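Local coordinates for vascular endothelial cadherin (Gallus gallus, PDB 3PPE), which mediates calcium-dependent, homophilic adhesion between endothelial cells and helps couple actin fibres to their junctions, at residues V113-V126 against S158-R170. Numbering follows the deposited sequence.
Sequences VPEMSRLGTSVTKV and SGVIFTARADLDR
T163 OG1 donates to R118 O at 2.8 Å, while T121 OG1 takes the same carbonyl oxygen from the opposite face of its plane. The T163 hydroxyl reaches it because OG1 sits between its own backbone N and carbonyl carbon (chi1 60°); CG2 of T163 meets V113 CG2 and T121 CB. Backbone bonds G120 N to T163 O and T163 N to T121 O flank this grip, pinning the type II turn R118-T121 against the end of strand 160-163. L119 CD1 lies against A164 O, and A166 CB faces L119 N.

Farther along, E115 OE2 accepts from R170 N at 3.1 Å on its anti side, 27° out of the carboxylate plane, and a water links OE2 to D169 OD2, which also accepts from E171 N. The two like-charged oxygens, E115 OE2 and D169 OD2, are 3.9 Å apart, so this donated hydrogen bond and the water probably ease their repulsion. An alanine at E115 would take away the carboxylate and is likely to leave R170 N without this acceptor and the bridging water less firmly held. M116 N bonds to L168 O at 2.7 Å, and the bent M116 chain folds SD back over the D167 backbone.

At the far end K125 NZ meets S158 O at 2.8 Å, nearly in line with the C=O bond, and also donates to V126 O and T127 OG1. I161 CD1 touches V126 CG1 at 3.7 Å, on the side facing V197 and I178; S122 CB packs beside F162 CE2 across the other face. Strands 122-125 and 160-163 run antiparallel at 157°, neighbours in one sheet of the Greek-key beta sandwich of the second extracellular cadherin domain, EC2.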
loop_
_atom_site.group_PDB
_atom_site.type_symbol
_atom_site.label_atom_id
_atom_site.label_comp_id
_atom_site.label_asym_id
_atom_site.label_seq_id
_atom_site.Cartn_x
_atom_site.Cartn_y
_atom_site.Cartn_z
ATOM N N VAL A 113 44.636 22.237 -21.362
ATOM C CA VAL A 113 45.462 21.082 -21.659
ATOM C C VAL A 113 46.580 21.585 -22.595
ATOM O O VAL A 113 46.335 22.513 -23.380
ATOM C CB VAL A 113 44.608 19.922 -22.237
ATOM C CG1 VAL A 113 44.073 20.262 -23.635
ATOM C CG2 VAL A 113 45.395 18.569 -22.226
ATOM N N PRO A 114 47.821 21.070 -22.456
ATOM C CA PRO A 114 48.861 21.431 -23.425
ATOM C C PRO A 114 48.522 20.945 -24.799
ATOM O O PRO A 114 47.952 19.843 -24.934
ATOM C CB PRO A 114 50.101 20.686 -22.914
ATOM C CG PRO A 114 49.832 20.575 -21.399
ATOM C CD PRO A 114 48.367 20.263 -21.343
ATOM N N GLU A 115 48.865 21.752 -25.815
ATOM C CA GLU A 115 48.656 21.387 -27.194
ATOM C C GLU A 115 49.408 20.111 -27.494
ATOM O O GLU A 115 50.388 19.805 -26.825
ATOM C CB GLU A 115 49.138 22.495 -28.153
ATOM C CG GLU A 115 50.629 22.839 -28.004
ATOM C CD GLU A 115 51.139 23.666 -29.190
ATOM O OE1 GLU A 115 52.314 24.143 -29.139
ATOM O OE2 GLU A 115 50.355 23.813 -30.167
ATOM N N MET A 116 48.942 19.377 -28.501
ATOM C CA MET A 116 49.624 18.177 -28.962
ATOM C C MET A 116 49.795 17.094 -27.880
ATOM O O MET A 116 50.655 16.245 -28.007
ATOM C CB MET A 116 50.990 18.543 -29.621
ATOM C CG MET A 116 50.912 19.646 -30.724
ATOM S SD MET A 116 49.819 19.176 -32.085
ATOM C CE MET A 116 50.658 17.715 -32.684
ATOM N N SER A 117 48.964 17.104 -26.836
ATOM C CA SER A 117 48.941 15.998 -25.864
ATOM C C SER A 117 48.440 14.739 -26.581
ATOM O O SER A 117 47.647 14.809 -27.533
ATOM C CB SER A 117 48.013 16.345 -24.696
ATOM O OG SER A 117 48.444 17.531 -23.981
ATOM N N ARG A 118 48.912 13.590 -26.115
ATOM C CA ARG A 118 48.420 12.328 -26.629
ATOM C C ARG A 118 46.883 12.199 -26.522
ATOM O O ARG A 118 46.202 12.850 -25.708
ATOM C CB ARG A 118 49.138 11.152 -25.957
ATOM C CG ARG A 118 48.896 11.004 -24.434
ATOM C CD ARG A 118 49.880 10.001 -23.868
ATOM N NE ARG A 118 49.615 9.662 -22.478
ATOM C CZ ARG A 118 50.275 8.723 -21.802
ATOM N NH1 ARG A 118 51.259 8.048 -22.380
ATOM N NH2 ARG A 118 49.966 8.469 -20.540
ATOM N N LEU A 119 46.330 11.417 -27.439
ATOM C CA LEU A 119 44.933 11.020 -27.373
ATOM C C LEU A 119 44.624 10.457 -25.980
ATOM O O LEU A 119 45.400 9.643 -25.456
ATOM C CB LEU A 119 44.681 9.926 -28.398
ATOM C CG LEU A 119 43.369 9.178 -28.297
ATOM C CD1 LEU A 119 42.244 10.085 -28.784
ATOM C CD2 LEU A 119 43.487 7.957 -29.159
ATOM N N GLY A 120 43.486 10.886 -25.408
ATOM C CA GLY A 120 42.989 10.360 -24.142
ATOM C C GLY A 120 43.656 11.026 -22.946
ATOM O O GLY A 120 43.696 10.460 -21.838
ATOM N N THR A 121 44.171 12.235 -23.163
ATOM C CA THR A 121 44.700 13.036 -22.074
ATOM C C THR A 121 43.551 13.689 -21.335
ATOM O O THR A 121 42.734 14.387 -21.936
ATOM C CB THR A 121 45.679 14.120 -22.545
ATOM O OG1 THR A 121 46.825 13.474 -23.153
ATOM C CG2 THR A 121 46.149 14.921 -21.325
ATOM N N SER A 122 43.514 13.448 -20.019
ATOM C CA SER A 122 42.494 13.960 -19.153
ATOM C C SER A 122 42.608 15.495 -19.078
ATOM O O SER A 122 43.718 16.043 -18.863
ATOM C CB SER A 122 42.733 13.321 -17.776
ATOM O OG SER A 122 41.866 13.876 -16.859
ATOM N N VAL A 123 41.486 16.203 -19.231
ATOM C CA VAL A 123 41.529 17.665 -19.281
ATOM C C VAL A 123 40.961 18.302 -17.988
ATOM O O VAL A 123 41.614 19.088 -17.314
ATOM C CB VAL A 123 40.736 18.175 -20.524
ATOM C CG1 VAL A 123 40.677 19.717 -20.555
ATOM C CG2 VAL A 123 41.287 17.569 -21.823
ATOM N N THR A 124 39.727 17.925 -17.648
ATOM C CA THR A 124 39.000 18.532 -16.571
ATOM C C THR A 124 37.795 17.632 -16.274
ATOM O O THR A 124 37.557 16.663 -17.007
ATOM C CB THR A 124 38.573 19.993 -16.943
ATOM O OG1 THR A 124 38.149 20.640 -15.761
ATOM C CG2 THR A 124 37.443 20.046 -17.959
ATOM N N LYS A 125 37.093 17.889 -15.174
ATOM C CA LYS A 125 35.949 17.065 -14.825
ATOM C C LYS A 125 34.728 17.969 -14.745
ATOM O O LYS A 125 34.801 19.062 -14.189
ATOM C CB LYS A 125 36.128 16.354 -13.476
ATOM C CG LYS A 125 35.023 15.281 -13.223
ATOM C CD LYS A 125 35.023 14.762 -11.809
ATOM C CE LYS A 125 33.855 13.783 -11.541
ATOM N NZ LYS A 125 32.468 14.367 -11.779
ATOM N N VAL A 126 33.621 17.537 -15.332
ATOM C CA VAL A 126 32.340 18.228 -15.131
ATOM C C VAL A 126 31.485 17.332 -14.209
ATOM O O VAL A 126 31.747 16.121 -14.106
ATOM C CB VAL A 126 31.604 18.608 -16.486
ATOM C CG1 VAL A 126 32.527 19.482 -17.377
ATOM C CG2 VAL A 126 31.099 17.372 -17.301
ATOM N N SER A 158 31.786 9.362 -15.700
ATOM C CA SER A 158 32.073 10.152 -14.486
ATOM C C SER A 158 32.166 11.669 -14.740
ATOM O O SER A 158 32.408 12.428 -13.814
ATOM C CB SER A 158 33.365 9.709 -13.796
ATOM O OG SER A 158 33.168 8.453 -13.130
ATOM N N GLY A 159 32.001 12.105 -15.981
ATOM C CA GLY A 159 32.134 13.531 -16.306
ATOM C C GLY A 159 33.561 13.994 -16.589
ATOM O O GLY A 159 33.805 15.201 -16.744
ATOM N N VAL A 160 34.500 13.062 -16.685
ATOM C CA VAL A 160 35.876 13.413 -17.055
ATOM C C VAL A 160 35.998 13.617 -18.575
ATOM O O VAL A 160 35.559 12.778 -19.367
ATOM C CB VAL A 160 36.897 12.395 -16.523
ATOM C CG1 VAL A 160 38.386 12.793 -16.888
ATOM C CG2 VAL A 160 36.753 12.246 -14.971
ATOM N N ILE A 161 36.577 14.758 -18.937
ATOM C CA ILE A 161 36.789 15.141 -20.341
ATOM C C ILE A 161 38.236 14.842 -20.726
ATOM O O ILE A 161 39.162 15.138 -19.973
ATOM C CB ILE A 161 36.410 16.632 -20.570
ATOM C CG1 ILE A 161 34.944 16.855 -20.154
ATOM C CG2 ILE A 161 36.646 17.088 -22.036
ATOM C CD1 ILE A 161 34.462 18.263 -20.341
ATOM N N PHE A 162 38.407 14.238 -21.902
ATOM C CA PHE A 162 39.699 13.788 -22.425
ATOM C C PHE A 162 39.869 14.306 -23.839
ATOM O O PHE A 162 38.871 14.494 -24.541
ATOM C CB PHE A 162 39.736 12.258 -22.503
ATOM C CG PHE A 162 39.548 11.560 -21.189
ATOM C CD1 PHE A 162 38.265 11.200 -20.740
ATOM C CD2 PHE A 162 40.651 11.188 -20.429
ATOM C CE1 PHE A 162 38.108 10.542 -19.504
ATOM C CE2 PHE A 162 40.507 10.504 -19.201
ATOM C CZ PHE A 162 39.236 10.185 -18.739
ATOM N N THR A 163 41.129 14.481 -24.281
ATOM C CA THR A 163 41.401 14.814 -25.686
ATOM C C THR A 163 40.953 13.623 -26.543
ATOM O O THR A 163 41.192 12.469 -26.178
ATOM C CB THR A 163 42.922 15.123 -25.951
ATOM O OG1 THR A 163 43.684 13.974 -25.597
ATOM C CG2 THR A 163 43.412 16.356 -25.113
ATOM N N ALA A 164 40.293 13.931 -27.665
ATOM C CA ALA A 164 39.781 12.947 -28.626
ATOM C C ALA A 164 40.697 12.778 -29.831
ATOM O O ALA A 164 40.466 11.901 -30.652
ATOM C CB ALA A 164 38.374 13.326 -29.120
ATOM N N ARG A 165 41.748 13.579 -29.893
ATOM C CA ARG A 165 42.700 13.603 -31.022
ATOM C C ARG A 165 44.052 13.886 -30.417
ATOM O O ARG A 165 44.119 14.572 -29.399
ATOM C CB ARG A 165 42.371 14.757 -32.000
ATOM C CG ARG A 165 41.011 14.630 -32.750
ATOM C CD ARG A 165 40.792 15.774 -33.748
ATOM N NE ARG A 165 41.775 15.687 -34.834
ATOM C CZ ARG A 165 41.601 15.040 -35.979
ATOM N NH1 ARG A 165 40.463 14.369 -36.227
ATOM N NH2 ARG A 165 42.605 15.037 -36.873
ATOM N N ALA A 166 45.124 13.436 -31.072
ATOM C CA ALA A 166 46.495 13.717 -30.606
ATOM C C ALA A 166 47.112 14.933 -31.283
ATOM O O ALA A 166 48.220 15.298 -30.947
ATOM C CB ALA A 166 47.402 12.511 -30.829
ATOM N N ASP A 167 46.408 15.577 -32.212
ATOM C CA ASP A 167 46.987 16.703 -32.974
ATOM C C ASP A 167 46.392 18.073 -32.633
ATOM O O ASP A 167 46.350 18.947 -33.506
ATOM C CB ASP A 167 46.835 16.457 -34.501
ATOM C CG ASP A 167 45.389 16.187 -34.903
ATOM O OD1 ASP A 167 45.124 15.837 -36.079
ATOM O OD2 ASP A 167 44.501 16.303 -34.022
ATOM N N LEU A 168 45.898 18.278 -31.402
ATOM C CA LEU A 168 45.309 19.591 -31.091
ATOM C C LEU A 168 46.392 20.676 -31.029
ATOM O O LEU A 168 47.255 20.668 -30.159
ATOM C CB LEU A 168 44.431 19.593 -29.835
ATOM C CG LEU A 168 43.302 18.547 -29.767
ATOM C CD1 LEU A 168 42.624 18.572 -28.419
ATOM C CD2 LEU A 168 42.302 18.737 -30.898
ATOM N N ASP A 169 46.287 21.625 -31.947
ATOM C CA ASP A 169 47.333 22.603 -32.228
ATOM C C ASP A 169 46.802 23.964 -31.803
ATOM O O ASP A 169 45.796 24.441 -32.351
ATOM C CB ASP A 169 47.614 22.580 -33.737
ATOM C CG ASP A 169 48.859 23.400 -34.132
ATOM O OD1 ASP A 169 49.732 22.846 -34.843
ATOM O OD2 ASP A 169 48.979 24.583 -33.739
ATOM N N ARG A 170 47.470 24.571 -30.821
ATOM C CA ARG A 170 47.121 25.897 -30.312
ATOM C C ARG A 170 47.038 26.984 -31.408
ATOM O O ARG A 170 46.219 27.904 -31.313
ATOM C CB ARG A 170 48.103 26.327 -29.207
ATOM C CG ARG A 170 47.641 27.546 -28.442
ATOM C CD ARG A 170 48.689 28.084 -27.488
ATOM N NE ARG A 170 48.494 29.527 -27.367
ATOM C CZ ARG A 170 47.693 30.103 -26.480
ATOM N NH1 ARG A 170 47.040 29.347 -25.614
ATOM N NH2 ARG A 170 47.554 31.424 -26.434
HETATM O O HOH W 1 51.372 25.262 -32.081
HETATM O O HOH W 2 50.598 14.245 -29.684
HETATM O O HOH W 3 46.081 16.682 -28.764
#